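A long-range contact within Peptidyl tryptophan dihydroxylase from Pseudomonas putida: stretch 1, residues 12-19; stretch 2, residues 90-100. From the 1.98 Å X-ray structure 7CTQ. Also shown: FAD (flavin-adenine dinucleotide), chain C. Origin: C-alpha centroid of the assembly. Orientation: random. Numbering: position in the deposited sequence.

Stretch 1 12-19: GAGPAGAA
Stretch 2 90-100: DRQRFDRALRD

No hydrogen bond joins the two stretches directly; their polar link runs through the FAD. Arg91 NH2 donates to FAD O1A (2.9 Å, 160°), which lies at the guanidinium edge, and Arg91 NH1 donates to FAD O4' (2.9 Å, 169°), while from the other stretch Ala16 N donates to FAD O2P (3.0 Å, 160°).

Stretch 1 begins as a glycine-rich loop and turns into a helix at Pro15, with Gly14 as N-cap; hydrogen bonds from Ala18 N to Gly14 O (3.0 Å) and Ala19 N to Pro15 O (2.9 Å) form its first turn. Gly12, at phi/psi 103/133, adopts a conformation that calls for glycine, and an ideal CB on Gly14 (-82/-172) would clash with FAD O5B at 2.1 Å. In the helix, a CB on Gly17 would lie 2.1 Å from Gly12 O. Ala13 (-122/44) connects the two loop glycines.

The helix of residues 91-100 runs nearly parallel to that of 15-19, at 8° with the axes 10.6 Å apart at closest approach. In register, Gly14 CA faces Asp95 CA at 6.2 Å and Ala18 CA faces Leu98 CA at 7.0 Å. Asp90 (-92/107, chi1 t) caps the second helix, its OD1 accepting from Gln92 N at 3.0 Å, and Phe94 N to Asp90 O (2.8 Å) and Leu98 N to Phe94 O (2.7 Å) carry the helix onward.

Leu98 (chi1 m, chi2 t) is covered most by the opposing stretch. Its CB points toward stretch 1, and its CD1 lies 3.2 Å from Ala13 O, 3.6 Å from Gly14 C and 4.3 Å from Pro15 CD, and CD2 lies 4.3 Å from Ala18 CB. Ala13 O is buried against the CD1 methyl group and has no polar partner. Phe94 (chi1 t, chi2 61°) extends the apolar patch: Pro15 CG, on a C-gamma exo ring, meets the ring edge at CE2, 4.0 Å away.

Arg91 (chi1, chi2 and chi3 all m, chi4 -96°) starts sideways, but its end comes nearer, bringing NH2 to 3.6 Å from Pro15 CD. A salt bridge one helical turn on steadies the guanidinium, with Asp95 OD1 (chi1 m) accepting from Arg91 NH2 at 3.0 Å and Arg91 NE at 3.2 Å. Arg99 (chi1 -24°, chi2 m, chi3 -98°, chi4 -77°) also curls back, placing NE 3.9 Å from Ala13 CB, where NE is buried unpaired.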

# COMPACT_ATOMS: atom_id res chain seq x y z
N GLY A 12 15.31 1.28 4.05
CA GLY A 12 14.22 0.42 4.48
C GLY A 12 14.02 -0.78 3.58
O GLY A 12 13.99 -0.64 2.35
N ALA A 13 13.88 -1.96 4.18
CA ALA A 13 13.80 -3.19 3.41
C ALA A 13 12.51 -3.93 3.70
O ALA A 13 12.52 -5.15 3.89
CB ALA A 13 15.01 -4.09 3.69
N GLY A 14 11.39 -3.21 3.75
CA GLY A 14 10.10 -3.85 3.76
C GLY A 14 9.70 -4.20 2.34
O GLY A 14 10.49 -4.07 1.40
N PRO A 15 8.45 -4.64 2.16
CA PRO A 15 7.98 -4.99 0.81
C PRO A 15 8.24 -3.90 -0.22
O PRO A 15 8.65 -4.19 -1.35
CB PRO A 15 6.48 -5.23 1.01
CG PRO A 15 6.30 -5.47 2.46
CD PRO A 15 7.38 -4.74 3.17
N ALA A 16 8.03 -2.63 0.15
CA ALA A 16 8.10 -1.56 -0.84
C ALA A 16 9.54 -1.26 -1.24
O ALA A 16 9.86 -1.14 -2.43
CB ALA A 16 7.41 -0.31 -0.30
N GLY A 17 10.43 -1.08 -0.25
CA GLY A 17 11.83 -0.85 -0.58
C GLY A 17 12.44 -2.01 -1.34
O GLY A 17 13.14 -1.81 -2.35
N ALA A 18 12.15 -3.24 -0.90
CA ALA A 18 12.65 -4.43 -1.59
C ALA A 18 12.16 -4.47 -3.04
O ALA A 18 12.95 -4.68 -3.97
CB ALA A 18 12.23 -5.69 -0.85
N ALA A 19 10.85 -4.27 -3.23
CA ALA A 19 10.28 -4.25 -4.57
C ALA A 19 10.98 -3.24 -5.47
O ALA A 19 11.39 -3.57 -6.58
CB ALA A 19 8.78 -3.94 -4.48
N ASP A 90 4.30 -13.93 9.15
CA ASP A 90 5.08 -13.52 10.31
C ASP A 90 6.14 -12.55 9.82
O ASP A 90 7.11 -12.94 9.16
CB ASP A 90 5.67 -14.74 11.03
CG ASP A 90 6.89 -14.40 11.84
OD1 ASP A 90 6.94 -13.31 12.45
OD2 ASP A 90 7.81 -15.22 11.88
N ARG A 91 5.94 -11.26 10.14
CA ARG A 91 6.81 -10.21 9.66
C ARG A 91 8.24 -10.36 10.15
O ARG A 91 9.17 -9.86 9.50
CB ARG A 91 6.26 -8.84 10.07
CG ARG A 91 4.93 -8.51 9.41
CD ARG A 91 5.06 -8.56 7.90
NE ARG A 91 6.12 -7.68 7.43
CZ ARG A 91 5.91 -6.44 6.99
NH1 ARG A 91 4.68 -5.94 6.97
NH2 ARG A 91 6.93 -5.69 6.58
N GLN A 92 8.45 -11.04 11.28
CA GLN A 92 9.80 -11.36 11.72
C GLN A 92 10.51 -12.22 10.68
O GLN A 92 11.57 -11.85 10.16
CB GLN A 92 9.76 -12.08 13.07
CG GLN A 92 8.82 -11.46 14.10
CD GLN A 92 8.56 -12.39 15.28
OE1 GLN A 92 7.44 -12.86 15.48
NE2 GLN A 92 9.60 -12.68 16.05
N ARG A 93 9.93 -13.39 10.36
CA ARG A 93 10.47 -14.22 9.29
C ARG A 93 10.54 -13.45 7.98
O ARG A 93 11.56 -13.50 7.28
CB ARG A 93 9.62 -15.48 9.09
CG ARG A 93 10.14 -16.77 9.74
CD ARG A 93 10.23 -16.59 11.24
NE ARG A 93 10.09 -17.81 12.03
CZ ARG A 93 10.87 -18.11 13.06
NH1 ARG A 93 11.84 -17.29 13.43
NH2 ARG A 93 10.67 -19.24 13.73
N PHE A 94 9.47 -12.72 7.65
CA PHE A 94 9.35 -12.07 6.34
C PHE A 94 10.49 -11.09 6.09
O PHE A 94 11.21 -11.19 5.09
CB PHE A 94 8.00 -11.38 6.25
CG PHE A 94 7.61 -10.99 4.86
CD1 PHE A 94 7.47 -11.94 3.87
CD2 PHE A 94 7.39 -9.66 4.54
CE1 PHE A 94 7.10 -11.58 2.58
CE2 PHE A 94 7.02 -9.29 3.25
CZ PHE A 94 6.88 -10.25 2.28
N ASP A 95 10.66 -10.11 6.99
CA ASP A 95 11.64 -9.05 6.75
C ASP A 95 13.06 -9.60 6.75
O ASP A 95 13.89 -9.19 5.93
CB ASP A 95 11.48 -7.94 7.78
CG ASP A 95 10.03 -7.49 7.95
OD1 ASP A 95 9.26 -7.58 6.97
OD2 ASP A 95 9.66 -7.05 9.06
N ARG A 96 13.36 -10.51 7.68
CA ARG A 96 14.66 -11.18 7.64
C ARG A 96 14.82 -11.97 6.35
O ARG A 96 15.93 -12.05 5.80
CB ARG A 96 14.80 -12.10 8.86
CG ARG A 96 15.16 -11.40 10.17
CD ARG A 96 15.55 -12.40 11.26
NE ARG A 96 14.40 -12.82 12.07
CZ ARG A 96 13.88 -14.05 12.07
NH1 ARG A 96 14.40 -14.99 11.29
NH2 ARG A 96 12.84 -14.34 12.84
N ALA A 97 13.73 -12.51 5.83
CA ALA A 97 13.83 -13.26 4.59
C ALA A 97 13.92 -12.37 3.35
O ALA A 97 14.45 -12.80 2.33
CB ALA A 97 12.62 -14.18 4.47
N LEU A 98 13.38 -11.14 3.42
CA LEU A 98 13.46 -10.22 2.29
C LEU A 98 14.91 -9.94 1.90
O LEU A 98 15.20 -9.72 0.72
CB LEU A 98 12.74 -8.91 2.60
CG LEU A 98 11.20 -8.91 2.51
CD1 LEU A 98 10.62 -7.57 2.98
CD2 LEU A 98 10.73 -9.24 1.09
N ARG A 99 15.82 -9.94 2.87
CA ARG A 99 17.21 -9.61 2.57
C ARG A 99 17.86 -10.65 1.67
O ARG A 99 18.74 -10.31 0.87
CB ARG A 99 18.00 -9.45 3.87
CG ARG A 99 17.15 -9.12 5.08
CD ARG A 99 16.44 -7.79 4.92
NE ARG A 99 17.17 -6.71 5.59
CZ ARG A 99 17.15 -6.50 6.90
NH1 ARG A 99 16.44 -7.30 7.69
NH2 ARG A 99 17.84 -5.50 7.43
N ASP A 100 17.44 -11.92 1.77
CA ASP A 100 17.98 -12.97 0.91
C ASP A 100 17.63 -12.70 -0.55
O ASP A 100 18.48 -12.81 -1.44
CB ASP A 100 17.45 -14.34 1.33
CG ASP A 100 17.72 -14.67 2.78
OD1 ASP A 100 18.48 -13.90 3.43
OD2 ASP A 100 17.17 -15.67 3.29
PA FAD C . 7.59 -1.55 6.16
O1A FAD C . 7.08 -2.91 5.86
O2A FAD C . 7.12 -1.02 7.51
O5B FAD C . 9.13 -1.53 5.96
C5B FAD C . 9.96 -0.50 6.54
C4B FAD C . 11.29 -1.13 6.83
O4B FAD C . 12.23 -0.09 7.20
C3B FAD C . 11.31 -2.16 7.96
O3B FAD C . 12.18 -3.24 7.63
C2B FAD C . 11.81 -1.34 9.16
O2B FAD C . 12.53 -2.12 10.12
C1B FAD C . 12.78 -0.38 8.47
N9A FAD C . 13.07 0.87 9.15
C8A FAD C . 12.23 1.68 9.87
N7A FAD C . 12.80 2.75 10.36
C5A FAD C . 14.11 2.63 9.95
C6A FAD C . 15.25 3.43 10.16
N6A FAD C . 15.25 4.57 10.85
N1A FAD C . 16.43 3.03 9.61
C2A FAD C . 16.45 1.89 8.91
N3A FAD C . 15.43 1.05 8.65
C4A FAD C . 14.29 1.48 9.20
N1 FAD C . -0.78 -5.43 5.71
C2 FAD C . -1.24 -6.65 5.29
O2 FAD C . -1.02 -7.08 4.16
N3 FAD C . -1.97 -7.44 6.16
C4 FAD C . -2.29 -7.12 7.46
O4 FAD C . -2.94 -7.92 8.15
C4X FAD C . -1.80 -5.83 7.90
N5 FAD C . -2.08 -5.45 9.12
C5X FAD C . -1.61 -4.21 9.53
C6 FAD C . -1.90 -3.78 10.83
C7 FAD C . -1.47 -2.54 11.28
C7M FAD C . -1.79 -2.11 12.69
C8 FAD C . -0.74 -1.70 10.42
C8M FAD C . -0.25 -0.36 10.89
C9 FAD C . -0.44 -2.13 9.13
C9A FAD C . -0.88 -3.37 8.68
N10 FAD C . -0.59 -3.83 7.38
C10 FAD C . -1.06 -5.05 6.94
C1' FAD C . 0.13 -2.97 6.43
C2' FAD C . 1.57 -3.38 6.19
O2' FAD C . 2.28 -3.55 7.42
C3' FAD C . 2.24 -2.28 5.37
O3' FAD C . 1.37 -1.96 4.29
C4' FAD C . 3.61 -2.62 4.79
O4' FAD C . 4.42 -3.33 5.74
C5' FAD C . 4.32 -1.38 4.32
O5' FAD C . 5.51 -1.77 3.61
P FAD C . 6.75 -0.84 3.54
O1P FAD C . 6.30 0.47 2.88
O2P FAD C . 7.91 -1.55 2.92
O3P FAD C . 7.05 -0.53 5.07